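Two-component system sensor histidine kinase (Bacteroides thetaiotaomicron, PDB 3OTT) probably phosphorylates its own histidine in response to saccharides sensed by its extracellular beta-propellers and beta-sandwich, the part present in this chain, and regulates transcription. Local coordinates at residues N14-A19 with S275-I280; L43-G48 with Q52-Y57; L678-Y683 with N689-R694; G697-W702 with I712-L717. One frame throughout, in Å; residues are numbered along the deposited sequence.

Contact 1 (N14-A19 with S275-I280); sequences NIYLGA and SLTNNI
Thr277, Asn14 and Tyr16 carry most of this contact, which helps close the first, seven-bladed beta-propeller of the sensor. Strand 13-15, from the start of the chain, is the outermost strand of the blade whose other strands are 281-286, 292-296 and 300-303. This is the "Velcro" closure of propellers, and residues 275-280 are the loop leading into that last blade. Asn14 sends its amide toward the loop, and ND2 donates to the backbone O of Ser275 at 2.9 Å. The bond is straight (167° at the hydrogen), lies close to the amide plane and arrives nearly along the C=O axis. Asparagine suits the place because its other end can accept: OD1 is bonded to Ser301 OG, which also bonds Thr277 N, so one serine hydroxyl ties strand and loop together. Alongside the amide, Thr277 CB lies 4.0 Å from Asn14 CG, the two side chains running past each other in opposite senses. Tyr16, an exposed residue just beyond the strand, is long enough to bring its hydroxyl to the loop; its ring also meets that of Tyr298. Threonine offers both a methine carbon for packing and a hydroxyl for pairing. Its OG1 lies opposite the backbone N across the CA-CB bond (chi1 -169°), where it bonds the backbone O of Tyr298 and, 2.6 Å away, Tyr16 OH.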
# COMPACT_ATOMS: atom_id res chain seq x y z
N ASN B 14 -5.49 36.14 -2.46
CA ASN B 14 -5.70 36.38 -3.89
C ASN B 14 -4.43 36.65 -4.70
O ASN B 14 -3.63 37.52 -4.37
CB ASN B 14 -6.75 37.44 -4.11
CG ASN B 14 -8.13 37.01 -3.59
OD1 ASN B 14 -8.44 35.80 -3.48
ND2 ASN B 14 -8.95 37.97 -3.28
N ILE B 15 -4.26 35.88 -5.76
CA ILE B 15 -3.04 35.86 -6.55
C ILE B 15 -3.34 36.25 -8.04
O ILE B 15 -4.26 35.69 -8.66
CB ILE B 15 -2.42 34.41 -6.49
CG1 ILE B 15 -2.03 34.05 -5.02
CG2 ILE B 15 -1.30 34.29 -7.51
CD1 ILE B 15 -2.09 32.56 -4.72
N TYR B 16 -2.59 37.20 -8.57
CA TYR B 16 -2.75 37.77 -9.93
C TYR B 16 -1.49 37.51 -10.74
O TYR B 16 -0.37 37.57 -10.23
CB TYR B 16 -3.01 39.29 -9.85
CG TYR B 16 -4.25 39.51 -9.03
CD1 TYR B 16 -5.51 39.27 -9.60
CD2 TYR B 16 -4.18 39.82 -7.65
CE1 TYR B 16 -6.69 39.39 -8.85
CE2 TYR B 16 -5.39 39.93 -6.88
CZ TYR B 16 -6.65 39.71 -7.54
OH TYR B 16 -7.86 39.80 -6.87
N LEU B 17 -1.68 37.25 -12.02
CA LEU B 17 -0.61 36.84 -12.87
C LEU B 17 -0.07 38.04 -13.63
O LEU B 17 -0.79 39.00 -13.88
CB LEU B 17 -1.10 35.78 -13.87
CG LEU B 17 -1.74 34.53 -13.26
CD1 LEU B 17 -2.37 33.69 -14.35
CD2 LEU B 17 -0.75 33.72 -12.43
N GLY B 18 1.19 37.97 -14.05
CA GLY B 18 1.74 39.04 -14.89
C GLY B 18 1.33 38.85 -16.34
O GLY B 18 0.42 38.06 -16.63
N ALA B 19 2.00 39.57 -17.23
CA ALA B 19 1.86 39.40 -18.67
C ALA B 19 0.42 39.49 -19.24
O ALA B 19 0.11 38.77 -20.20
CB ALA B 19 2.55 38.05 -19.10
N SER B 275 -12.17 38.74 -0.38
CA SER B 275 -13.26 37.89 -0.87
C SER B 275 -12.83 37.19 -2.13
O SER B 275 -11.75 37.50 -2.69
CB SER B 275 -14.54 38.68 -1.14
OG SER B 275 -14.32 39.49 -2.26
N LEU B 276 -13.65 36.25 -2.58
CA LEU B 276 -13.39 35.50 -3.80
C LEU B 276 -13.07 36.54 -4.84
O LEU B 276 -13.80 37.50 -4.95
CB LEU B 276 -14.64 34.76 -4.23
CG LEU B 276 -14.60 34.07 -5.58
CD1 LEU B 276 -13.59 32.99 -5.59
CD2 LEU B 276 -16.05 33.51 -5.94
N THR B 277 -12.00 36.32 -5.60
CA THR B 277 -11.47 37.33 -6.55
C THR B 277 -12.43 37.60 -7.72
O THR B 277 -12.60 38.74 -8.14
CB THR B 277 -10.07 36.91 -7.11
OG1 THR B 277 -9.50 38.00 -7.80
CG2 THR B 277 -10.15 35.72 -8.07
N ASN B 278 -13.08 36.55 -8.23
CA ASN B 278 -14.05 36.73 -9.30
C ASN B 278 -15.08 35.59 -9.22
O ASN B 278 -14.75 34.51 -8.72
CB ASN B 278 -13.29 36.73 -10.65
CG ASN B 278 -14.20 36.86 -11.85
OD1 ASN B 278 -14.53 35.87 -12.49
ND2 ASN B 278 -14.54 38.09 -12.21
N ASN B 279 -16.27 35.82 -9.77
CA ASN B 279 -17.45 34.93 -9.59
C ASN B 279 -17.45 33.80 -10.61
O ASN B 279 -18.21 32.82 -10.45
CB ASN B 279 -18.78 35.73 -9.70
CG ASN B 279 -19.14 36.48 -8.41
OD1 ASN B 279 -18.63 36.19 -7.32
ND2 ASN B 279 -20.02 37.48 -8.52
N ILE B 280 -16.66 33.94 -11.68
CA ILE B 280 -16.66 32.90 -12.64
C ILE B 280 -15.55 31.92 -12.36
O ILE B 280 -14.37 32.24 -12.60
CB ILE B 280 -16.59 33.38 -14.10
CG1 ILE B 280 -17.86 34.17 -14.48
CG2 ILE B 280 -16.46 32.14 -15.03
CD1 ILE B 280 -17.65 35.30 -15.53

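Contact 2 (L43-G48 with Q52-Y57); sequences LFSYDG and QQHFTY
Ser45 OG and His54 NE2 lie 2.8 Å apart in a buried hydrogen bond that runs beside the backbone ladder of a beta hairpin. Ser45 and Gln52 form the hydrogen-bonded antiparallel pair: Ser45 N donates to Gln52 O and Gln52 N to Ser45 O, both at 2.9 Å. Past the non-hydrogen-bonded pair of Phe44 and Gln53, His54 N reaches Leu43 O at 2.8 Å, although the second strand has already ended. Serine fits its position because a short hydroxyl, at chi1 59°, is set directly against the edge of the imidazole. That ring also meets Trp36 of the neighbouring strand. On the Ser45 face, Gln52 stretches out fully and gives its NE2 to the backbone O of Thr639, joining the blade to the beta-sandwich. On the other face Phe44 CE2 lies 3.6 Å from Gln53 CB, meeting it obliquely, and the Phe44 ring receives the edge of Phe55 in an offset edge-to-face stack, centroids 5.3 Å apart and planes at 79°. Gln53 turns its own end away from Phe44, and NE2 is held by Phe55 O at 2.9 Å, which probably helps hold the backbone at Phe55. The Ser45–Gln52 face thus carries the polar pairing and the Phe44 face the ring packing, while the serine–histidine bond pairs two buried polar groups with each other.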
# COMPACT_ATOMS: atom_id res chain seq x y z
N LEU B 43 1.54 29.18 -19.83
CA LEU B 43 1.78 28.42 -18.62
C LEU B 43 2.55 29.26 -17.60
O LEU B 43 3.50 29.93 -17.99
CB LEU B 43 2.57 27.15 -19.00
CG LEU B 43 3.19 26.35 -17.83
CD1 LEU B 43 2.06 25.63 -17.08
CD2 LEU B 43 4.29 25.37 -18.26
N PHE B 44 2.15 29.25 -16.32
CA PHE B 44 2.87 29.90 -15.20
C PHE B 44 3.19 28.87 -14.09
O PHE B 44 2.58 27.75 -14.06
CB PHE B 44 2.05 31.02 -14.51
CG PHE B 44 1.94 32.32 -15.30
CD1 PHE B 44 1.02 32.44 -16.33
CD2 PHE B 44 2.70 33.44 -14.94
CE1 PHE B 44 0.89 33.61 -17.03
CE2 PHE B 44 2.58 34.65 -15.64
CZ PHE B 44 1.66 34.72 -16.69
N SER B 45 4.07 29.27 -13.16
CA SER B 45 4.28 28.56 -11.92
C SER B 45 4.19 29.53 -10.78
O SER B 45 4.39 30.72 -10.94
CB SER B 45 5.64 27.87 -11.92
OG SER B 45 6.74 28.83 -12.08
N TYR B 46 3.94 29.00 -9.58
CA TYR B 46 3.81 29.83 -8.40
C TYR B 46 4.50 29.13 -7.27
O TYR B 46 4.17 27.97 -6.96
CB TYR B 46 2.35 30.03 -8.04
CG TYR B 46 2.13 30.90 -6.80
CD1 TYR B 46 2.65 32.18 -6.72
CD2 TYR B 46 1.38 30.44 -5.74
CE1 TYR B 46 2.44 32.97 -5.65
CE2 TYR B 46 1.17 31.21 -4.65
CZ TYR B 46 1.69 32.48 -4.60
OH TYR B 46 1.46 33.28 -3.48
N ASP B 47 5.44 29.81 -6.63
CA ASP B 47 6.20 29.13 -5.58
C ASP B 47 5.80 29.58 -4.18
O ASP B 47 6.53 29.30 -3.22
CB ASP B 47 7.71 29.38 -5.77
CG ASP B 47 8.10 30.87 -5.63
OD1 ASP B 47 7.20 31.70 -5.30
OD2 ASP B 47 9.32 31.20 -5.79
N GLY B 48 4.70 30.30 -4.07
CA GLY B 48 4.24 30.75 -2.79
C GLY B 48 4.69 32.18 -2.48
O GLY B 48 4.25 32.73 -1.50
N GLN B 52 5.64 33.10 -11.98
CA GLN B 52 6.68 33.13 -12.99
C GLN B 52 6.15 32.55 -14.33
O GLN B 52 5.55 31.46 -14.37
CB GLN B 52 7.92 32.34 -12.49
CG GLN B 52 9.11 32.37 -13.41
CD GLN B 52 10.31 31.56 -12.85
OE1 GLN B 52 10.90 30.73 -13.53
NE2 GLN B 52 10.64 31.79 -11.61
N GLN B 53 6.40 33.26 -15.42
CA GLN B 53 5.84 32.86 -16.69
C GLN B 53 6.73 31.86 -17.38
O GLN B 53 7.93 31.89 -17.20
CB GLN B 53 5.54 34.05 -17.61
CG GLN B 53 6.74 34.73 -18.26
CD GLN B 53 6.27 35.95 -19.02
OE1 GLN B 53 5.82 36.90 -18.40
NE2 GLN B 53 6.29 35.91 -20.35
N HIS B 54 6.14 30.96 -18.16
CA HIS B 54 6.99 30.01 -18.92
C HIS B 54 6.72 30.02 -20.42
O HIS B 54 6.64 29.00 -21.03
CB HIS B 54 6.87 28.63 -18.33
CG HIS B 54 7.33 28.58 -16.91
ND1 HIS B 54 8.64 28.28 -16.56
CD2 HIS B 54 6.70 28.87 -15.75
CE1 HIS B 54 8.77 28.34 -15.25
NE2 HIS B 54 7.61 28.71 -14.73
N PHE B 55 6.55 31.21 -20.97
CA PHE B 55 6.24 31.40 -22.37
C PHE B 55 6.83 32.74 -22.79
O PHE B 55 7.13 33.58 -21.93
CB PHE B 55 4.72 31.36 -22.60
CG PHE B 55 3.95 32.38 -21.83
CD1 PHE B 55 3.81 33.68 -22.30
CD2 PHE B 55 3.34 32.04 -20.65
CE1 PHE B 55 3.05 34.63 -21.58
CE2 PHE B 55 2.60 32.97 -19.90
CZ PHE B 55 2.46 34.27 -20.37
N THR B 56 6.98 32.94 -24.09
CA THR B 56 7.48 34.21 -24.62
C THR B 56 6.40 34.81 -25.52
O THR B 56 5.78 34.10 -26.33
CB THR B 56 8.84 33.98 -25.38
OG1 THR B 56 9.78 33.40 -24.46
CG2 THR B 56 9.45 35.28 -26.01
N TYR B 57 6.18 36.12 -25.36
CA TYR B 57 5.23 36.86 -26.15
C TYR B 57 5.39 36.61 -27.66
O TYR B 57 6.51 36.65 -28.16
CB TYR B 57 5.30 38.35 -25.81
CG TYR B 57 4.22 39.18 -26.49
CD1 TYR B 57 4.51 39.87 -27.69
CD2 TYR B 57 2.93 39.29 -25.94
CE1 TYR B 57 3.53 40.64 -28.32
CE2 TYR B 57 1.94 40.05 -26.57
CZ TYR B 57 2.24 40.73 -27.76
OH TYR B 57 1.27 41.49 -28.40

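Contact 3 (L678-Y683 with N689-R694); sequences LSDLPY and NKFVYR
Leu678 sets a methyl squarely over the Phe691 ring, joining the two sheets of the immunoglobulin-like beta-sandwich that contains the Y_Y_Y domain: strand 674-679 belongs to one sheet, strand 691-696 to the other. CD1 sits 3.8 Å from the ring centroid and only 11° off the ring normal, a CH-pi contact that suits a branched aliphatic residue facing a flat aromatic one. Asp680 approaches the same ring differently. Its carboxylate stands at the edge, with OD2 3.3 Å from CZ and its plane turned 79° to the ring, so the oxygen faces the weakly positive rim of C-H groups and not the electron-rich face. The side chain takes chi1 60°, which places CG between its own backbone N and carbonyl carbon and toward Asn689. The Asn689 amide crosses the carboxylate almost at right angles, and ND2 donates to OD2 on the syn side at 2.9 Å. OD1 of the same group is buried and has no hydrogen-bond partner in the model. An alanine here is likely to rob the Asn689 amide of its acceptor, letting it turn, and to open a gap beside CZ of Phe691. Asp680 O is in turn held by Arg634, which lines the bound hexatantalum dodecabromide site. Just before the aspartate, Ser679 OG accepts from Leu681 N at 2.8 Å, closing an ST turn.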
# COMPACT_ATOMS: atom_id res chain seq x y z
N LEU B 678 14.32 31.89 -3.71
CA LEU B 678 14.28 30.63 -2.97
C LEU B 678 12.84 30.41 -2.49
O LEU B 678 12.11 31.38 -2.26
CB LEU B 678 15.26 30.69 -1.76
CG LEU B 678 14.89 31.64 -0.62
CD1 LEU B 678 14.03 30.96 0.47
CD2 LEU B 678 16.11 32.21 0.01
N SER B 679 12.43 29.18 -2.30
CA SER B 679 11.13 28.96 -1.64
C SER B 679 11.08 27.59 -0.99
O SER B 679 11.66 26.64 -1.52
CB SER B 679 9.99 29.10 -2.67
OG SER B 679 8.77 28.64 -2.13
N ASP B 680 10.36 27.45 0.11
CA ASP B 680 10.04 26.16 0.66
C ASP B 680 8.53 25.85 0.44
O ASP B 680 7.94 25.01 1.13
CB ASP B 680 10.41 26.11 2.14
CG ASP B 680 9.66 27.18 3.01
OD1 ASP B 680 8.93 28.10 2.49
OD2 ASP B 680 9.85 27.11 4.26
N LEU B 681 7.94 26.52 -0.54
CA LEU B 681 6.53 26.26 -0.97
C LEU B 681 5.55 26.50 0.18
O LEU B 681 4.87 25.59 0.57
CB LEU B 681 6.34 24.83 -1.49
CG LEU B 681 7.28 24.27 -2.59
CD1 LEU B 681 6.84 22.78 -2.88
CD2 LEU B 681 7.31 25.05 -3.87
N PRO B 682 5.53 27.70 0.74
CA PRO B 682 4.70 27.93 1.92
C PRO B 682 3.18 28.22 1.59
O PRO B 682 2.53 29.06 2.20
CB PRO B 682 5.37 29.14 2.57
CG PRO B 682 5.87 29.96 1.38
CD PRO B 682 6.27 28.91 0.33
N TYR B 683 2.60 27.46 0.67
CA TYR B 683 1.18 27.55 0.38
C TYR B 683 0.27 27.57 1.60
O TYR B 683 -0.68 28.35 1.66
CB TYR B 683 0.76 26.41 -0.53
CG TYR B 683 1.60 26.32 -1.79
CD1 TYR B 683 1.87 27.46 -2.56
CD2 TYR B 683 2.16 25.11 -2.17
CE1 TYR B 683 2.69 27.39 -3.70
CE2 TYR B 683 2.97 25.01 -3.29
CZ TYR B 683 3.22 26.17 -4.07
OH TYR B 683 4.00 26.02 -5.21
N ASN B 689 8.27 31.51 6.61
CA ASN B 689 9.46 31.24 7.40
C ASN B 689 10.59 32.30 7.15
O ASN B 689 10.52 33.10 6.21
CB ASN B 689 9.94 29.83 7.10
CG ASN B 689 8.97 28.76 7.63
OD1 ASN B 689 8.60 28.77 8.79
ND2 ASN B 689 8.56 27.84 6.76
N LYS B 690 11.62 32.27 8.00
CA LYS B 690 12.77 33.16 7.94
C LYS B 690 14.01 32.38 7.54
O LYS B 690 14.22 31.26 7.99
CB LYS B 690 12.97 33.82 9.30
CG LYS B 690 11.98 34.96 9.55
CD LYS B 690 11.88 35.36 11.03
CE LYS B 690 10.90 36.55 11.17
NZ LYS B 690 10.57 36.94 12.59
N PHE B 691 14.82 32.96 6.66
CA PHE B 691 16.00 32.26 6.10
C PHE B 691 17.34 32.98 6.37
O PHE B 691 17.40 34.19 6.56
CB PHE B 691 15.78 31.96 4.59
CG PHE B 691 14.55 31.04 4.33
CD1 PHE B 691 14.67 29.68 4.36
CD2 PHE B 691 13.27 31.58 4.18
CE1 PHE B 691 13.56 28.84 4.20
CE2 PHE B 691 12.12 30.75 4.01
CZ PHE B 691 12.26 29.41 4.01
N VAL B 692 18.41 32.21 6.43
CA VAL B 692 19.75 32.74 6.51
C VAL B 692 20.50 32.19 5.32
O VAL B 692 20.12 31.14 4.75
CB VAL B 692 20.48 32.34 7.85
CG1 VAL B 692 20.03 33.24 9.02
CG2 VAL B 692 20.27 30.90 8.20
N TYR B 693 21.52 32.92 4.88
CA TYR B 693 22.32 32.50 3.74
C TYR B 693 23.73 32.97 3.89
O TYR B 693 24.00 33.97 4.59
CB TYR B 693 21.72 33.04 2.42
CG TYR B 693 21.80 34.54 2.22
CD1 TYR B 693 20.84 35.39 2.76
CD2 TYR B 693 22.80 35.09 1.45
CE1 TYR B 693 20.91 36.77 2.57
CE2 TYR B 693 22.90 36.49 1.25
CZ TYR B 693 21.96 37.31 1.81
OH TYR B 693 22.05 38.65 1.61
N ARG B 694 24.64 32.30 3.19
CA ARG B 694 26.03 32.73 3.14
C ARG B 694 26.66 32.21 1.85
O ARG B 694 26.25 31.15 1.34
CB ARG B 694 26.81 32.21 4.36
CG ARG B 694 26.88 30.70 4.44
CD ARG B 694 27.23 30.26 5.86
NE ARG B 694 28.63 30.53 6.18
CZ ARG B 694 29.07 30.79 7.41
NH1 ARG B 694 28.23 30.80 8.45
NH2 ARG B 694 30.35 31.02 7.61

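Contact 4 (G697-W702 with I712-L717); sequences GMDKEW and ITYSNL
Tyr714 reaches across to Asp699 and Met698 from the end of strand 711-714, its side chain leaving the backbone in their direction. From CB, CG lies opposite the carbonyl carbon (chi1 -81°). Farther along, CE2 lies 3.6 Å from Asp699 OD2 and passes 4.1 Å from CG of Met698, whose flexible chain runs by in the opposite sense and then bends at both later torsions to put CE 3.5 Å from CD2 of Leu717, a little closer than usual. CZ comes next, 3.4 Å from Asp699 OD2. At the tip, OH donates to that oxygen in a short bond of 2.5 Å, nearly in line with its C-O bond, while the carboxylate and ring planes stand 55° apart. OD2 also accepts from Leu695 N, so two donors hold it and the aspartate is well matched to the position. A phenylalanine in place of Tyr714 would probably leave OD2 with the backbone N-H alone and the loop less firmly tied to the strand. The loop 697-702 connects strands 691-696 and 703-704 of one sandwich sheet, and strand 711-714 is the outermost strand of the other, where Tyr714 also packs on Tyr693 and Leu695.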
# COMPACT_ATOMS: atom_id res chain seq x y z
N GLY B 697 33.47 31.41 0.23
CA GLY B 697 34.44 32.03 -0.68
C GLY B 697 34.32 33.55 -0.68
O GLY B 697 35.10 34.26 -1.33
N MET B 698 33.34 34.05 0.08
CA MET B 698 32.99 35.46 0.07
C MET B 698 32.66 35.80 1.49
O MET B 698 33.41 36.54 2.13
CB MET B 698 31.82 35.73 -0.89
CG MET B 698 31.26 37.17 -0.93
SD MET B 698 32.50 38.37 -1.40
CE MET B 698 32.84 37.89 -3.11
N ASP B 699 31.58 35.23 2.01
CA ASP B 699 31.09 35.51 3.36
C ASP B 699 31.82 34.73 4.43
O ASP B 699 32.18 33.57 4.23
CB ASP B 699 29.61 35.16 3.49
CG ASP B 699 28.73 36.13 2.77
OD1 ASP B 699 28.81 37.36 3.02
OD2 ASP B 699 27.95 35.67 1.94
N LYS B 700 31.94 35.37 5.58
CA LYS B 700 32.52 34.76 6.75
C LYS B 700 31.43 34.37 7.74
O LYS B 700 31.69 33.62 8.71
CB LYS B 700 33.48 35.75 7.45
CG LYS B 700 34.87 35.86 6.81
CD LYS B 700 35.85 36.63 7.75
CE LYS B 700 36.20 35.78 9.03
NZ LYS B 700 36.86 36.59 10.12
N GLU B 701 30.27 35.00 7.57
CA GLU B 701 29.19 34.89 8.52
C GLU B 701 27.89 34.72 7.78
O GLU B 701 27.80 34.98 6.59
CB GLU B 701 29.07 36.14 9.42
CG GLU B 701 30.37 36.62 10.07
CD GLU B 701 30.79 35.82 11.29
OE1 GLU B 701 31.83 36.20 11.88
OE2 GLU B 701 30.11 34.84 11.66
N TRP B 702 26.86 34.32 8.52
CA TRP B 702 25.50 34.25 8.00
C TRP B 702 24.91 35.62 7.66
O TRP B 702 25.19 36.59 8.33
CB TRP B 702 24.65 33.59 9.06
CG TRP B 702 24.80 32.08 9.18
CD1 TRP B 702 25.30 31.39 10.25
CD2 TRP B 702 24.44 31.09 8.21
NE1 TRP B 702 25.26 30.04 10.01
CE2 TRP B 702 24.74 29.82 8.77
CE3 TRP B 702 23.87 31.14 6.93
CZ2 TRP B 702 24.50 28.60 8.09
CZ3 TRP B 702 23.62 29.91 6.24
CH2 TRP B 702 23.93 28.67 6.84
N ILE B 712 18.08 36.61 -3.01
CA ILE B 712 19.44 36.71 -2.53
C ILE B 712 20.30 37.29 -3.66
O ILE B 712 20.28 36.76 -4.75
CB ILE B 712 19.96 35.34 -2.13
CG1 ILE B 712 19.26 34.87 -0.84
CG2 ILE B 712 21.55 35.34 -1.97
CD1 ILE B 712 19.60 33.39 -0.49
N THR B 713 21.03 38.38 -3.40
CA THR B 713 21.76 39.05 -4.45
C THR B 713 23.26 39.24 -4.11
O THR B 713 23.62 39.72 -3.02
CB THR B 713 21.05 40.38 -4.90
OG1 THR B 713 21.72 40.96 -6.05
CG2 THR B 713 21.10 41.44 -3.78
N TYR B 714 24.13 38.88 -5.04
CA TYR B 714 25.56 39.17 -4.93
C TYR B 714 26.00 39.92 -6.15
O TYR B 714 25.59 39.59 -7.23
CB TYR B 714 26.35 37.87 -4.85
CG TYR B 714 26.33 37.31 -3.50
CD1 TYR B 714 25.41 36.32 -3.17
CD2 TYR B 714 27.21 37.76 -2.50
CE1 TYR B 714 25.31 35.79 -1.91
CE2 TYR B 714 27.13 37.19 -1.17
CZ TYR B 714 26.17 36.22 -0.91
OH TYR B 714 26.02 35.61 0.32
N SER B 715 26.84 40.93 -5.98
CA SER B 715 27.35 41.69 -7.15
C SER B 715 28.89 41.62 -7.27
O SER B 715 29.58 41.28 -6.30
CB SER B 715 26.86 43.12 -7.05
OG SER B 715 27.51 43.72 -5.95
N ASN B 716 29.42 41.88 -8.48
CA ASN B 716 30.85 41.91 -8.76
C ASN B 716 31.65 40.71 -8.26
O ASN B 716 32.74 40.90 -7.68
CB ASN B 716 31.49 43.15 -8.13
CG ASN B 716 30.76 44.40 -8.43
OD1 ASN B 716 30.37 45.12 -7.52
ND2 ASN B 716 30.59 44.69 -9.72
N LEU B 717 31.17 39.49 -8.50
CA LEU B 717 31.94 38.36 -8.11
C LEU B 717 33.13 38.22 -9.04
O LEU B 717 33.00 38.45 -10.23
CB LEU B 717 31.11 37.09 -8.06
CG LEU B 717 29.95 37.20 -7.05
CD1 LEU B 717 28.99 36.07 -7.25
CD2 LEU B 717 30.56 37.14 -5.65

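Contacts 2 and 3 are buried, whereas contacts 1 and 4 are partly so, and in each a tyrosine hydroxyl makes one of the polar bonds: with a threonine in the propeller, with a carboxylate in the sandwich. Contact 1 closes the propeller between distant parts of the chain; contact 2, nested within the loop it closes, is a hairpin of another blade and the one case where backbone bonds dominate. The two touch at several points, among them Ile15 on Tyr46. Contacts 3 and 4 bridge the sandwich sheets, reaching one through neighbouring strands 674-679 and 711-714. Contacts 2 and 3 meet at the domain junction, where Ser679 and Tyr683 probably bond the carbonyls of Asp47 and Tyr46.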